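PDB 4F0Q: restriction endonuclease from Mycobacterium sp., which cleaves DNA that carries methylated cytosine, acting as a tetrameric, modification-dependent restriction endonuclease. Local coordinates for the interface of chains A and B. Residues are numbered along the deposited sequence; one frame, centred on the assembly and turned at random. Chains: chain A/B, Restriction endonuclease.

The interface of chains A and B. Residues chain A 264-265; chain B 100-101, 115, 191.
The short strand 263-264 of one subunit ends against the N-terminal region of its neighbour, where A:Leu264 touches B:Pro100, B:Phe115 and B:Val191 together; in this tetrameric enzyme the patch illustrates how a backbone hydrogen bond and apolar packing combine in one small part of the subunit interface. The amide N of A:Leu264 donates to the carbonyl O of B:Val191, near the end of the long strand 175-193, at 2.8 Å, in a bond bent to 142° at the hydrogen. The leucine holds CG beside its backbone N (chi1 -68°), and chi2 of -179° carries CD1 onward, anti to CA. This methyl comes 3.4 Å from the carbonyl O of B:Pro100. It also meets CE2 of B:Phe115 at 3.7 Å, beyond the rim of the ring and out of its plane, the two side chains running roughly perpendicular. On that same side of the plane, within chain B, CA of B:Trp101 packs over the centre of the phenyl ring, 3.8 Å from the plane. The B:Pro100 ring lies antiparallel alongside the leucine, its CB 3.7 Å from CB of A:Leu264 and 3.8 Å from the methyl CD2. Further along the proline ring, CG packs against the backbone of A:Ala265 in the loop that follows the strand. On the side of the leucine carbonyl, the benzo ring of the B:Trp101 indole approaches with its rim carbons CE3 and CZ3, each 3.7 Å from the O of A:Leu264.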
ATOM      1  N   LEU A 264     -11.468 -14.986  13.890  1.00 21.45           N
ATOM      2  CA  LEU A 264     -10.609 -15.660  12.924  1.00 21.63           C
ATOM      3  C   LEU A 264     -11.410 -16.644  12.078  1.00 21.45           C
ATOM      4  O   LEU A 264     -11.752 -17.735  12.531  1.00 19.83           O
ATOM      5  CB  LEU A 264      -9.453 -16.377  13.626  1.00 20.29           C
ATOM      6  CG  LEU A 264      -8.400 -15.484  14.289  1.00 19.89           C
ATOM      7  CD1 LEU A 264      -7.301 -16.321  14.925  1.00 19.99           C
ATOM      8  CD2 LEU A 264      -7.819 -14.497  13.290  1.00 24.02           C
ATOM      9  N   ALA A 265     -11.710 -16.243  10.847  1.00 23.55           N
ATOM     10  CA  ALA A 265     -12.482 -17.076   9.938  1.00 22.61           C
ATOM     11  C   ALA A 265     -11.794 -17.179   8.583  1.00 25.21           C
ATOM     12  O   ALA A 265     -10.903 -16.392   8.267  1.00 25.71           O
ATOM     13  CB  ALA A 265     -13.886 -16.522   9.777  1.00 23.65           C
TER
ATOM     14  N   PRO B 100      -6.897 -19.134   9.549  1.00 35.50           N
ATOM     15  CA  PRO B 100      -6.402 -18.069  10.433  1.00 29.92           C
ATOM     16  C   PRO B 100      -6.017 -18.527  11.841  1.00 28.81           C
ATOM     17  O   PRO B 100      -5.358 -17.770  12.552  1.00 30.53           O
ATOM     18  CB  PRO B 100      -7.580 -17.091  10.493  1.00 29.31           C
ATOM     19  CG  PRO B 100      -8.771 -17.916  10.181  1.00 27.75           C
ATOM     20  CD  PRO B 100      -8.309 -18.934   9.186  1.00 36.50           C
ATOM     21  N   TRP B 101      -6.417 -19.731  12.237  1.00 29.83           N
ATOM     22  CA  TRP B 101      -6.063 -20.242  13.560  1.00 26.42           C
ATOM     23  C   TRP B 101      -4.934 -21.264  13.492  1.00 26.06           C
ATOM     24  O   TRP B 101      -4.818 -22.130  14.358  1.00 26.38           O
ATOM     25  CB  TRP B 101      -7.281 -20.852  14.253  1.00 26.95           C
ATOM     26  CG  TRP B 101      -7.921 -21.954  13.472  1.00 37.39           C
ATOM     27  CD1 TRP B 101      -7.629 -23.285  13.539  1.00 38.34           C
ATOM     28  CD2 TRP B 101      -8.966 -21.820  12.503  1.00 39.09           C
ATOM     29  NE1 TRP B 101      -8.426 -23.988  12.669  1.00 39.59           N
ATOM     30  CE2 TRP B 101      -9.257 -23.111  12.021  1.00 43.51           C
ATOM     31  CE3 TRP B 101      -9.684 -20.733  11.998  1.00 34.58           C
ATOM     32  CZ2 TRP B 101     -10.235 -23.345  11.057  1.00 46.29           C
ATOM     33  CZ3 TRP B 101     -10.654 -20.966  11.041  1.00 35.05           C
ATOM     34  CH2 TRP B 101     -10.920 -22.261  10.581  1.00 42.91           C
ATOM     35  N   PHE B 115      -2.340 -22.389  19.038  1.00 18.60           N
ATOM     36  CA  PHE B 115      -3.773 -22.308  19.303  1.00 17.90           C
ATOM     37  C   PHE B 115      -4.280 -23.520  20.078  1.00 16.47           C
ATOM     38  O   PHE B 115      -3.905 -24.655  19.791  1.00 16.43           O
ATOM     39  CB  PHE B 115      -4.554 -22.129  18.000  1.00 18.75           C
ATOM     40  CG  PHE B 115      -4.420 -20.759  17.402  1.00 21.90           C
ATOM     41  CD1 PHE B 115      -3.329 -20.435  16.615  1.00 21.45           C
ATOM     42  CD2 PHE B 115      -5.385 -19.791  17.635  1.00 19.93           C
ATOM     43  CE1 PHE B 115      -3.202 -19.172  16.066  1.00 22.89           C
ATOM     44  CE2 PHE B 115      -5.264 -18.527  17.089  1.00 20.70           C
ATOM     45  CZ  PHE B 115      -4.171 -18.216  16.303  1.00 23.47           C
ATOM     46  N   VAL B 191     -11.749 -15.807  19.060  1.00 20.68           N
ATOM     47  CA  VAL B 191     -12.994 -16.383  18.562  1.00 23.50           C
ATOM     48  C   VAL B 191     -12.786 -16.877  17.138  1.00 20.05           C
ATOM     49  O   VAL B 191     -12.425 -16.103  16.253  1.00 18.75           O
ATOM     50  CB  VAL B 191     -14.147 -15.360  18.581  1.00 19.39           C
ATOM     51  CG1 VAL B 191     -15.411 -15.974  17.991  1.00 13.33           C
ATOM     52  CG2 VAL B 191     -14.397 -14.866  19.998  1.00 14.82           C
TER